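Long-range contacts in Non-ribosomal peptide synthetase (Streptomyces halstedii, PDB 3WV4), which belongs to the AMP-binding enzyme family of the ANL clan and represents the N-terminal domain of a non-ribosomal peptide synthetase: residues M285-S290 and R310-S315; S80-A85 and A173-L178; K209-P214 and H396-Y401; H357-S362 and D432-L437. All coordinates share one frame; numbering follows the deposited sequence.

Contact 1. Residues M285-S290 and R310-S315; sequences MPIVPS and RMFTNS
A beta-alpha-beta unit joins these segments: strand 284-287 leads into helix 289-300, and the chain returns as strand 311-314, parallel to and directly beside the first. Two bridges, Met285 with Phe312 and Pro286 with Thr313, fix the register, and the short strand axes cross at -30°. Three backbone hydrogen bonds alternate between the strands. Met285 N gives to Met311 O at 3.0 Å, nearly along the C=O axis, while Thr313 N reaches Met285 O from above the carbonyl plane over a longer 3.3 Å. The straightest runs from Ile287 N to Thr313 O, 2.8 Å with 174° at the hydrogen. On the face that carries helix 289-300, Met285 has CG anti to the backbone N (chi1 -173°) and an extended chain, so it lies alongside Phe312 and brings SD to the ring edge, 3.8 Å from CE1: a Met-aromatic contact in the ring plane. Leu295 of the helix touches both side chains. At the C-terminal end of strand 311-314, the side-chain amide of Asn314 donates through ND2 to Ala317 O, and its OD1 lies 3.4 Å from Pro289 CD.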
loop_
_atom_site.group_PDB
_atom_site.type_symbol
_atom_site.label_atom_id
_atom_site.label_comp_id
_atom_site.label_asym_id
_atom_site.label_seq_id
_atom_site.Cartn_x
_atom_site.Cartn_y
_atom_site.Cartn_z
ATOM N N MET A 285 -8.339 0.448 11.468
ATOM C CA MET A 285 -7.823 1.780 11.186
ATOM C C MET A 285 -6.329 1.761 11.156
ATOM O O MET A 285 -5.688 1.633 12.208
ATOM C CB MET A 285 -8.255 2.764 12.261
ATOM C CG MET A 285 -7.896 4.196 11.943
ATOM S SD MET A 285 -8.405 5.407 13.180
ATOM C CE MET A 285 -7.778 6.850 12.309
ATOM N N PRO A 286 -5.760 1.897 9.981
ATOM C CA PRO A 286 -4.292 2.026 10.023
ATOM C C PRO A 286 -3.955 3.412 10.557
ATOM O O PRO A 286 -4.681 4.369 10.265
ATOM C CB PRO A 286 -3.864 1.834 8.546
ATOM C CG PRO A 286 -5.110 2.026 7.747
ATOM C CD PRO A 286 -6.272 1.654 8.623
ATOM N N ILE A 287 -2.896 3.519 11.340
ATOM C CA ILE A 287 -2.502 4.804 11.905
ATOM C C ILE A 287 -0.987 5.027 11.827
ATOM O O ILE A 287 -0.212 4.111 11.528
ATOM C CB ILE A 287 -2.866 4.895 13.418
ATOM C CG1 ILE A 287 -2.203 3.737 14.171
ATOM C CG2 ILE A 287 -4.372 4.873 13.617
ATOM C CD1 ILE A 287 -2.152 3.951 15.665
ATOM N N VAL A 288 -0.618 6.254 12.178
ATOM C CA VAL A 288 0.740 6.731 12.351
ATOM C C VAL A 288 0.721 7.519 13.679
ATOM O O VAL A 288 -0.356 7.966 14.111
ATOM C CB VAL A 288 1.056 7.615 11.113
ATOM C CG1 VAL A 288 2.260 8.503 11.306
ATOM C CG2 VAL A 288 1.222 6.765 9.878
ATOM N N PRO A 289 1.882 7.635 14.389
ATOM C CA PRO A 289 1.829 8.310 15.698
ATOM C C PRO A 289 1.026 9.613 15.708
ATOM O O PRO A 289 0.209 9.834 16.634
ATOM C CB PRO A 289 3.293 8.549 16.017
ATOM C CG PRO A 289 3.954 7.329 15.441
ATOM C CD PRO A 289 3.223 7.076 14.144
ATOM N N SER A 290 1.240 10.442 14.683
ATOM C CA SER A 290 0.623 11.750 14.647
ATOM C C SER A 290 -0.900 11.606 14.579
ATOM O O SER A 290 -1.595 12.196 15.387
ATOM C CB SER A 290 1.198 12.638 13.549
ATOM O OG SER A 290 0.705 12.225 12.280
ATOM N N ARG A 310 -11.888 -2.342 16.199
ATOM C CA ARG A 310 -11.251 -3.523 16.751
ATOM C C ARG A 310 -9.733 -3.608 16.572
ATOM O O ARG A 310 -9.059 -4.408 17.252
ATOM C CB ARG A 310 -11.934 -4.790 16.211
ATOM C CG ARG A 310 -11.516 -5.239 14.811
ATOM C CD ARG A 310 -12.360 -6.465 14.375
ATOM N NE ARG A 310 -11.917 -6.971 13.085
ATOM C CZ ARG A 310 -10.900 -7.835 12.906
ATOM N NH1 ARG A 310 -10.249 -8.342 13.920
ATOM N NH2 ARG A 310 -10.565 -8.229 11.712
ATOM N N MET A 311 -9.160 -2.812 15.682
ATOM C CA MET A 311 -7.691 -2.845 15.497
ATOM C C MET A 311 -7.163 -1.563 14.933
ATOM O O MET A 311 -7.786 -0.974 14.040
ATOM C CB MET A 311 -7.267 -3.973 14.545
ATOM C CG MET A 311 -5.783 -4.308 14.585
ATOM S SD MET A 311 -5.360 -5.728 13.550
ATOM C CE MET A 311 -6.346 -7.014 14.339
ATOM N N PHE A 312 -6.054 -1.115 15.514
ATOM C CA PHE A 312 -5.209 -0.091 14.994
ATOM C C PHE A 312 -3.891 -0.728 14.576
ATOM O O PHE A 312 -3.293 -1.480 15.368
ATOM C CB PHE A 312 -4.861 0.935 16.063
ATOM C CG PHE A 312 -6.036 1.668 16.572
ATOM C CD1 PHE A 312 -6.584 2.715 15.849
ATOM C CD2 PHE A 312 -6.635 1.296 17.782
ATOM C CE1 PHE A 312 -7.703 3.392 16.317
ATOM C CE2 PHE A 312 -7.772 1.971 18.249
ATOM C CZ PHE A 312 -8.313 3.024 17.501
ATOM N N THR A 313 -3.433 -0.403 13.372
ATOM C CA THR A 313 -2.183 -0.926 12.904
ATOM C C THR A 313 -1.224 0.241 12.608
ATOM O O THR A 313 -1.544 1.146 11.860
ATOM C CB THR A 313 -2.355 -1.845 11.688
ATOM O OG1 THR A 313 -2.869 -1.148 10.578
ATOM C CG2 THR A 313 -3.333 -2.883 11.993
ATOM N N ASN A 314 -0.035 0.145 13.168
ATOM C CA ASN A 314 0.914 1.201 13.100
ATOM C C ASN A 314 2.125 0.685 12.371
ATOM O O ASN A 314 2.757 -0.301 12.795
ATOM C CB ASN A 314 1.314 1.676 14.492
ATOM C CG ASN A 314 2.229 2.898 14.438
ATOM O OD1 ASN A 314 1.816 3.965 14.001
ATOM N ND2 ASN A 314 3.443 2.749 14.891
ATOM N N SER A 315 2.416 1.343 11.248
ATOM C CA SER A 315 3.697 1.196 10.587
ATOM C C SER A 315 4.362 2.573 10.794
ATOM O O SER A 315 4.127 3.241 11.813
ATOM C CB SER A 315 3.538 0.718 9.098
ATOM O OG SER A 315 2.512 1.387 8.370
#

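Contact 2. Residues S80-A85 and A173-L178; sequences SQAFSA and ADVERL
Val175 has CG1 anti to its backbone N (chi1 166°) and CG2 beside that N, which splits its two methyls between neighbouring residues of the facing helix; Phe83, with CG also anti to the backbone N (chi1 -176°), offers one of them its ring edge. This is a helix-helix crossing between helix 73-89 and helix 168-180. The short axes approach to 8.3 Å at a signed angle of 111°, so they cross steeply; the two segments bury 226 Å² between them, both sides summed. The close approach rests on the small side chain of Ala82, whose CB points at the other helix and lies 3.6 Å from Val175 CG1. The same methyl also touches main chain, with Ala82 CB 3.4 Å from Val175 O. The Val175 and Phe83 side chains cross obliquely, and Val175 CG2 stands near the ring plane, 4.0 Å from Phe83 CD1. One turn further along helix 168-180, Leu178 places CG anti to its carbonyl carbon, and its branches divide: CD1 faces Ala82 O, while CD2 meets the methyl of Ala85. No hydrogen bond spans the two segments, so apolar contact carries the pairing between them. Ala183, in the loop that follows helix 168-180, touches both Ala85 and Leu178. Behind the interface, Ser84 OG bonds to Gly114 O, tying helix 73-89 to the end of helix 106-116. Along the flank of helix 168-180, Arg177 forms a salt bridge one turn back, its NH2 lying 3.2 Å from Asp174 OD1, which sits in the guanidinium plane.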
loop_
_atom_site.group_PDB
_atom_site.type_symbol
_atom_site.label_atom_id
_atom_site.label_comp_id
_atom_site.label_asym_id
_atom_site.label_seq_id
_atom_site.Cartn_x
_atom_site.Cartn_y
_atom_site.Cartn_z
ATOM N N SER A 80 -12.815 -0.567 -13.488
ATOM C CA SER A 80 -11.435 -1.011 -13.730
ATOM C C SER A 80 -11.267 -1.531 -15.162
ATOM O O SER A 80 -10.373 -1.125 -15.899
ATOM C CB SER A 80 -11.020 -2.065 -12.682
ATOM O OG SER A 80 -10.896 -1.506 -11.382
ATOM N N GLN A 81 -12.182 -2.389 -15.589
ATOM C CA GLN A 81 -12.220 -2.845 -17.005
ATOM C C GLN A 81 -12.317 -1.684 -17.980
ATOM O O GLN A 81 -11.584 -1.621 -18.985
ATOM C CB GLN A 81 -13.424 -3.774 -17.199
ATOM C CG GLN A 81 -13.233 -5.052 -16.414
ATOM C CD GLN A 81 -14.436 -5.983 -16.487
ATOM O OE1 GLN A 81 -15.517 -5.588 -16.890
ATOM N NE2 GLN A 81 -14.234 -7.221 -16.110
ATOM N N ALA A 82 -13.224 -0.744 -17.689
ATOM C CA ALA A 82 -13.386 0.419 -18.556
ATOM C C ALA A 82 -12.091 1.199 -18.642
ATOM O O ALA A 82 -11.654 1.643 -19.724
ATOM C CB ALA A 82 -14.532 1.288 -18.055
ATOM N N PHE A 83 -11.424 1.350 -17.503
ATOM C CA PHE A 83 -10.158 2.070 -17.522
ATOM C C PHE A 83 -9.100 1.301 -18.322
ATOM O O PHE A 83 -8.307 1.910 -19.044
ATOM C CB PHE A 83 -9.659 2.441 -16.119
ATOM C CG PHE A 83 -8.419 3.256 -16.168
ATOM C CD1 PHE A 83 -8.483 4.584 -16.588
ATOM C CD2 PHE A 83 -7.200 2.659 -16.010
ATOM C CE1 PHE A 83 -7.329 5.327 -16.732
ATOM C CE2 PHE A 83 -6.044 3.398 -16.118
ATOM C CZ PHE A 83 -6.097 4.748 -16.479
ATOM N N SER A 84 -9.107 -0.043 -18.241
ATOM C CA SER A 84 -8.226 -0.828 -19.085
ATOM C C SER A 84 -8.496 -0.533 -20.608
ATOM O O SER A 84 -7.558 -0.398 -21.398
ATOM C CB SER A 84 -8.371 -2.317 -18.794
ATOM O OG SER A 84 -7.979 -2.645 -17.466
ATOM N N ALA A 85 -9.766 -0.420 -21.014
ATOM C CA ALA A 85 -10.077 -0.155 -22.423
ATOM C C ALA A 85 -9.576 1.205 -22.821
ATOM O O ALA A 85 -9.128 1.398 -23.924
ATOM C CB ALA A 85 -11.560 -0.228 -22.671
ATOM N N ALA A 173 -15.093 10.917 -18.354
ATOM C CA ALA A 173 -16.252 10.886 -19.259
ATOM C C ALA A 173 -16.156 9.709 -20.215
ATOM O O ALA A 173 -17.131 8.979 -20.430
ATOM C CB ALA A 173 -16.366 12.204 -20.052
ATOM N N ASP A 174 -14.980 9.540 -20.805
ATOM C CA ASP A 174 -14.729 8.421 -21.706
ATOM C C ASP A 174 -14.825 7.096 -21.013
ATOM O O ASP A 174 -15.357 6.157 -21.581
ATOM C CB ASP A 174 -13.332 8.552 -22.344
ATOM C CG ASP A 174 -13.233 9.778 -23.240
ATOM O OD1 ASP A 174 -14.301 10.196 -23.790
ATOM O OD2 ASP A 174 -12.105 10.319 -23.368
ATOM N N VAL A 175 -14.276 6.998 -19.803
ATOM C CA VAL A 175 -14.300 5.724 -19.081
ATOM C C VAL A 175 -15.741 5.325 -18.840
ATOM O O VAL A 175 -16.085 4.146 -18.879
ATOM C CB VAL A 175 -13.521 5.772 -17.746
ATOM C CG1 VAL A 175 -13.837 4.567 -16.865
ATOM C CG2 VAL A 175 -12.034 5.799 -18.000
ATOM N N GLU A 176 -16.586 6.293 -18.538
ATOM C CA GLU A 176 -18.011 5.979 -18.335
ATOM C C GLU A 176 -18.691 5.477 -19.624
ATOM O O GLU A 176 -19.462 4.498 -19.591
ATOM C CB GLU A 176 -18.733 7.194 -17.750
ATOM C CG GLU A 176 -18.327 7.398 -16.305
ATOM C CD GLU A 176 -18.971 8.588 -15.639
ATOM O OE1 GLU A 176 -19.120 9.655 -16.292
ATOM O OE2 GLU A 176 -19.263 8.465 -14.428
ATOM N N ARG A 177 -18.386 6.110 -20.745
ATOM C CA ARG A 177 -18.927 5.648 -22.014
ATOM C C ARG A 177 -18.470 4.234 -22.250
ATOM O O ARG A 177 -19.232 3.373 -22.635
ATOM C CB ARG A 177 -18.429 6.490 -23.158
ATOM C CG ARG A 177 -19.018 7.883 -23.278
ATOM C CD ARG A 177 -18.555 8.538 -24.613
ATOM N NE ARG A 177 -17.064 8.512 -24.796
ATOM C CZ ARG A 177 -16.373 7.540 -25.438
ATOM N NH1 ARG A 177 -16.996 6.499 -26.003
ATOM N NH2 ARG A 177 -15.052 7.584 -25.505
ATOM N N LEU A 178 -17.187 4.000 -21.983
ATOM C CA LEU A 178 -16.606 2.694 -22.180
ATOM C C LEU A 178 -17.233 1.707 -21.255
ATOM O O LEU A 178 -17.442 0.557 -21.615
ATOM C CB LEU A 178 -15.123 2.738 -21.932
ATOM C CG LEU A 178 -14.352 3.427 -23.066
ATOM C CD1 LEU A 178 -12.936 3.826 -22.642
ATOM C CD2 LEU A 178 -14.336 2.535 -24.301
#

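Contact 3. Residues K209-P214 and H396-Y401; sequences KAVACP and HVMAGY
From its CB, which lies 3.4 Å from Ala210 O, the Tyr401 side chain runs out along Lys209 in this pairing of strand 210-214 with the loop between strand 388-393 and helix 405-411. CG is anti to the carbonyl carbon (chi1 -57°). At the ring, Ala210 O stays near the plane at the edge, while the Lys209 chain covers one face: CG lies nearest CD1, and CD stands over the ring centre, 4.1 Å from the centroid, in a CH-pi contact. Further out, Tyr401 CE1 meets Val211 CG2 and Lys209 CE. At the tip, Tyr401 OH is hydrogen-bonded to Glu344 OE2.

The backbones make a single bridge, Val211 with Tyr401. Beside it, Ala212 N gives to Gly400 O at 2.9 Å, in the carbonyl plane and essentially straight at 179°. In return Ala399 N donates to Ala212 O nearly along the C=O axis, so both polar atoms of Ala212 are paired with the loop. Gly400 has a backbone shape that would jam a CB against the preceding carbonyl.

Strand 195-200 pairs antiparallel with strand 210-214, and the loop lies along the strand's other edge, joined by one bridge and two hydrogen bonds. Beyond the bridge, Met398 CB packs 3.6 Å from Val211 CG1, and Tyr412 touches both residues. The Met398 chain then bends at chi2 (-67°) and folds towards the end of the strand. There its sulfur lies against Cys213, with Met398 SD 3.6 Å from both CB and SG.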
loop_
_atom_site.group_PDB
_atom_site.type_symbol
_atom_site.label_atom_id
_atom_site.label_comp_id
_atom_site.label_asym_id
_atom_site.label_seq_id
_atom_site.Cartn_x
_atom_site.Cartn_y
_atom_site.Cartn_z
ATOM N N LYS A 209 14.411 7.546 -6.996
ATOM C CA LYS A 209 14.650 6.168 -6.567
ATOM C C LYS A 209 13.328 5.530 -6.213
ATOM O O LYS A 209 12.677 5.976 -5.308
ATOM C CB LYS A 209 15.578 6.171 -5.359
ATOM C CG LYS A 209 16.048 4.779 -5.018
ATOM C CD LYS A 209 17.079 4.709 -3.890
ATOM C CE LYS A 209 16.433 4.845 -2.531
ATOM N NZ LYS A 209 17.459 4.589 -1.473
ATOM N N ALA A 210 12.938 4.512 -6.967
ATOM C CA ALA A 210 11.695 3.841 -6.793
ATOM C C ALA A 210 11.949 2.373 -6.601
ATOM O O ALA A 210 12.783 1.788 -7.297
ATOM C CB ALA A 210 10.817 4.033 -8.018
ATOM N N VAL A 211 11.214 1.765 -5.691
ATOM C CA VAL A 211 11.191 0.310 -5.631
ATOM C C VAL A 211 10.283 -0.257 -6.719
ATOM O O VAL A 211 9.180 0.217 -6.902
ATOM C CB VAL A 211 10.715 -0.148 -4.269
ATOM C CG1 VAL A 211 10.731 -1.671 -4.170
ATOM C CG2 VAL A 211 11.603 0.489 -3.200
ATOM N N ALA A 212 10.785 -1.246 -7.440
ATOM C CA ALA A 212 10.078 -1.882 -8.513
ATOM C C ALA A 212 9.410 -3.088 -7.994
ATOM O O ALA A 212 10.070 -4.042 -7.558
ATOM C CB ALA A 212 11.020 -2.280 -9.643
ATOM N N CYS A 213 8.083 -3.098 -8.109
ATOM C CA CYS A 213 7.306 -4.111 -7.449
ATOM C C CYS A 213 6.568 -4.945 -8.432
ATOM O O CYS A 213 5.602 -4.456 -9.063
ATOM C CB CYS A 213 6.303 -3.461 -6.481
ATOM S SG CYS A 213 7.035 -2.426 -5.202
ATOM N N PRO A 214 6.948 -6.217 -8.545
ATOM C CA PRO A 214 6.210 -7.098 -9.407
ATOM C C PRO A 214 4.914 -7.559 -8.808
ATOM O O PRO A 214 4.762 -7.584 -7.612
ATOM C CB PRO A 214 7.158 -8.306 -9.585
ATOM C CG PRO A 214 8.502 -7.791 -9.175
ATOM C CD PRO A 214 8.161 -6.865 -8.047
ATOM N N HIS A 396 8.448 -11.670 -0.719
ATOM C CA HIS A 396 8.004 -10.267 -0.621
ATOM C C HIS A 396 9.142 -9.323 -1.004
ATOM O O HIS A 396 8.904 -8.131 -1.202
ATOM C CB HIS A 396 7.539 -9.939 0.790
ATOM C CG HIS A 396 8.568 -10.157 1.855
ATOM N ND1 HIS A 396 9.597 -11.086 1.768
ATOM C CD2 HIS A 396 8.677 -9.609 3.085
ATOM C CE1 HIS A 396 10.310 -11.061 2.876
ATOM N NE2 HIS A 396 9.770 -10.179 3.696
ATOM N N VAL A 397 10.385 -9.845 -1.022
ATOM C CA VAL A 397 11.530 -9.016 -1.374
ATOM C C VAL A 397 11.317 -8.569 -2.800
ATOM O O VAL A 397 11.213 -9.410 -3.673
ATOM C CB VAL A 397 12.835 -9.779 -1.312
ATOM C CG1 VAL A 397 13.942 -8.884 -1.932
ATOM C CG2 VAL A 397 13.150 -10.157 0.137
ATOM N N MET A 398 11.243 -7.262 -3.023
ATOM C CA MET A 398 10.840 -6.706 -4.307
ATOM C C MET A 398 11.999 -6.800 -5.283
ATOM O O MET A 398 13.052 -7.290 -4.928
ATOM C CB MET A 398 10.377 -5.232 -4.125
ATOM C CG MET A 398 9.099 -5.107 -3.285
ATOM S SD MET A 398 7.644 -5.824 -4.111
ATOM C CE MET A 398 6.630 -5.960 -2.609
ATOM N N ALA A 399 11.792 -6.352 -6.506
ATOM C CA ALA A 399 12.726 -6.583 -7.581
ATOM C C ALA A 399 13.941 -5.634 -7.648
ATOM O O ALA A 399 14.636 -5.732 -8.605
ATOM C CB ALA A 399 11.998 -6.506 -8.905
ATOM N N GLY A 400 14.191 -4.752 -6.687
ATOM C CA GLY A 400 15.248 -3.765 -6.806
ATOM C C GLY A 400 14.640 -2.378 -7.016
ATOM O O GLY A 400 13.425 -2.192 -6.861
ATOM N N TYR A 401 15.503 -1.407 -7.346
ATOM C CA TYR A 401 15.098 -0.066 -7.661
ATOM C C TYR A 401 14.976 0.088 -9.163
ATOM O O TYR A 401 15.736 -0.513 -9.904
ATOM C CB TYR A 401 16.107 0.938 -7.108
ATOM C CG TYR A 401 16.310 0.799 -5.615
ATOM C CD1 TYR A 401 15.285 1.102 -4.728
ATOM C CD2 TYR A 401 17.504 0.333 -5.096
ATOM C CE1 TYR A 401 15.458 0.976 -3.356
ATOM C CE2 TYR A 401 17.697 0.203 -3.724
ATOM C CZ TYR A 401 16.667 0.528 -2.853
ATOM O OH TYR A 401 16.836 0.367 -1.474
#

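Contact 4. Residues H357-S362 and D432-L437; sequences HERPDS and DEDGFL
The tight part of this contact is a cation-pi stack in which the Arg359 guanidinium lies flat on the Phe436 ring, their planes 9° apart and centres separated by 4.0 Å. An extended chain from CG to NE also brings Arg359 CD over the ring centre, 3.6 Å from the centroid. Close by, Ser362 OG, anti to its backbone N (chi1 176°), donates in plane to a lone pair of Leu437 O at 2.7 Å; OG bonds Gly364 N as well.

The outer side is looser and more exposed. Arg359 NH2 makes a salt bridge with Asp434 OD2 at 3.2 Å, but the hydrogen bond within it is weak (122°) and the two charged planes stand almost perpendicular. The ion pair of Arg359 NE with Asp432 OD2 is long at 3.9 Å, and that oxygen also bonds Tyr438 OH. Glu358 completes the network through Arg359 NH1. Asp432 OD1 instead accepts from Phe436 N, bracing the type I turn 432-435 that precedes the stacked ring.

Both segments are loops running into antiparallel partners: residues 357-362 lead into strand 362-366, the loop of residues 432-437 connects strand 427-431 to strand 437-439, and Leu355, Met351 and Leu365 pack around Phe436.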
loop_
_atom_site.group_PDB
_atom_site.type_symbol
_atom_site.label_atom_id
_atom_site.label_comp_id
_atom_site.label_asym_id
_atom_site.label_seq_id
_atom_site.Cartn_x
_atom_site.Cartn_y
_atom_site.Cartn_z
ATOM N N HIS A 357 0.303 -6.918 24.227
ATOM C CA HIS A 357 0.789 -6.559 25.551
ATOM C C HIS A 357 2.203 -7.077 25.902
ATOM O O HIS A 357 2.711 -6.839 26.974
ATOM C CB HIS A 357 -0.144 -7.099 26.644
ATOM C CG HIS A 357 -1.507 -6.556 26.544
ATOM N ND1 HIS A 357 -1.764 -5.219 26.690
ATOM C CD2 HIS A 357 -2.701 -7.146 26.263
ATOM C CE1 HIS A 357 -3.058 -5.005 26.499
ATOM N NE2 HIS A 357 -3.644 -6.150 26.235
ATOM N N GLU A 358 2.843 -7.758 24.992
ATOM C CA GLU A 358 4.027 -8.533 25.361
ATOM C C GLU A 358 5.217 -8.070 24.615
ATOM O O GLU A 358 5.070 -7.552 23.539
ATOM C CB GLU A 358 3.779 -10.003 25.092
ATOM C CG GLU A 358 2.955 -10.567 26.213
ATOM C CD GLU A 358 2.681 -11.991 26.025
ATOM O OE1 GLU A 358 3.627 -12.727 25.660
ATOM O OE2 GLU A 358 1.526 -12.351 26.255
ATOM N N ARG A 359 6.383 -8.231 25.232
ATOM C CA ARG A 359 7.657 -7.850 24.655
ATOM C C ARG A 359 7.583 -6.433 24.120
ATOM O O ARG A 359 7.759 -6.196 22.926
ATOM C CB ARG A 359 8.019 -8.847 23.575
ATOM C CG ARG A 359 8.107 -10.263 24.093
ATOM C CD ARG A 359 8.164 -11.186 22.919
ATOM N NE ARG A 359 8.592 -12.508 23.308
ATOM C CZ ARG A 359 7.768 -13.480 23.655
ATOM N NH1 ARG A 359 6.437 -13.278 23.666
ATOM N NH2 ARG A 359 8.276 -14.669 23.991
ATOM N N PRO A 360 7.282 -5.470 24.993
ATOM C CA PRO A 360 7.214 -4.044 24.580
ATOM C C PRO A 360 8.279 -3.535 23.600
ATOM O O PRO A 360 7.971 -2.720 22.777
ATOM C CB PRO A 360 7.287 -3.265 25.902
ATOM C CG PRO A 360 7.767 -4.252 26.941
ATOM C CD PRO A 360 7.265 -5.613 26.453
ATOM N N ASP A 361 9.494 -4.016 23.646
ATOM C CA ASP A 361 10.545 -3.477 22.742
ATOM C C ASP A 361 10.640 -4.089 21.369
ATOM O O ASP A 361 11.541 -3.703 20.576
ATOM C CB ASP A 361 11.926 -3.642 23.403
ATOM C CG ASP A 361 12.115 -2.705 24.559
ATOM O OD1 ASP A 361 11.529 -1.587 24.519
ATOM O OD2 ASP A 361 12.855 -3.084 25.497
ATOM N N SER A 362 9.817 -5.121 21.130
ATOM C CA SER A 362 9.874 -5.845 19.883
ATOM C C SER A 362 8.985 -5.181 18.854
ATOM O O SER A 362 7.960 -4.606 19.180
ATOM C CB SER A 362 9.449 -7.353 20.106
ATOM O OG SER A 362 9.408 -8.044 18.870
ATOM N N ASP A 432 15.424 -12.669 19.503
ATOM C CA ASP A 432 15.532 -13.545 20.687
ATOM C C ASP A 432 15.392 -14.965 20.214
ATOM O O ASP A 432 15.262 -15.241 18.998
ATOM C CB ASP A 432 14.598 -13.156 21.836
ATOM C CG ASP A 432 13.098 -13.144 21.444
ATOM O OD1 ASP A 432 12.699 -13.902 20.539
ATOM O OD2 ASP A 432 12.340 -12.399 22.097
ATOM N N GLU A 433 15.403 -15.891 21.154
ATOM C CA GLU A 433 15.346 -17.320 20.832
ATOM C C GLU A 433 14.044 -17.602 20.057
ATOM O O GLU A 433 13.982 -18.369 19.052
ATOM C CB GLU A 433 15.401 -18.140 22.139
ATOM C CG GLU A 433 16.538 -17.755 23.123
ATOM C CD GLU A 433 16.518 -16.275 23.574
ATOM O OE1 GLU A 433 15.452 -15.784 24.052
ATOM O OE2 GLU A 433 17.572 -15.590 23.436
ATOM N N ASP A 434 13.010 -16.908 20.500
ATOM C CA ASP A 434 11.682 -17.107 19.967
ATOM C C ASP A 434 11.562 -16.610 18.505
ATOM O O ASP A 434 10.665 -17.016 17.758
ATOM C CB ASP A 434 10.678 -16.509 20.968
ATOM C CG ASP A 434 10.415 -17.460 22.152
ATOM O OD1 ASP A 434 10.269 -18.692 21.912
ATOM O OD2 ASP A 434 10.319 -17.028 23.326
ATOM N N GLY A 435 12.495 -15.754 18.071
ATOM C CA GLY A 435 12.464 -15.225 16.687
ATOM C C GLY A 435 11.814 -13.850 16.600
ATOM O O GLY A 435 11.561 -13.356 15.506
ATOM N N PHE A 436 11.573 -13.223 17.747
ATOM C CA PHE A 436 11.062 -11.869 17.750
ATOM C C PHE A 436 12.152 -10.857 17.400
ATOM O O PHE A 436 13.337 -11.009 17.770
ATOM C CB PHE A 436 10.529 -11.532 19.113
ATOM C CG PHE A 436 9.199 -12.172 19.414
ATOM C CD1 PHE A 436 8.024 -11.511 19.129
ATOM C CD2 PHE A 436 9.151 -13.394 20.050
ATOM C CE1 PHE A 436 6.802 -12.103 19.402
ATOM C CE2 PHE A 436 7.931 -13.998 20.312
ATOM C CZ PHE A 436 6.741 -13.332 20.000
ATOM N N LEU A 437 11.749 -9.797 16.740
ATOM C CA LEU A 437 12.715 -8.786 16.302
ATOM C C LEU A 437 12.751 -7.597 17.227
ATOM O O LEU A 437 11.728 -7.166 17.758
ATOM C CB LEU A 437 12.408 -8.358 14.878
ATOM C CG LEU A 437 13.286 -7.253 14.246
ATOM C CD1 LEU A 437 14.754 -7.634 14.140
ATOM C CD2 LEU A 437 12.706 -6.929 12.889
#

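How the contacts relate
Contacts 1 and 4 belong to one branched mixed sheet: contact 1 joins its parallel strands 284-287 and 311-314, and contact 4 lies where strand 362-366 meets 437-439. Their centres are 20 Å apart, on the same side of the chain's centre. Contact 3 builds on a separate two-stranded sheet, yet its loop follows strand 388-393 of the large one; along the sequence it encloses contact 1 and interlocks with contact 4, whose nearest atoms are about 10 Å from it. Contact 2, the helix-helix one, lies on the other side of the chain's centre from contacts 1 and 4, with its centre 49 Å from that of contact 4 and its nearest atoms about 16 Å from contact 3. No two contacts touch.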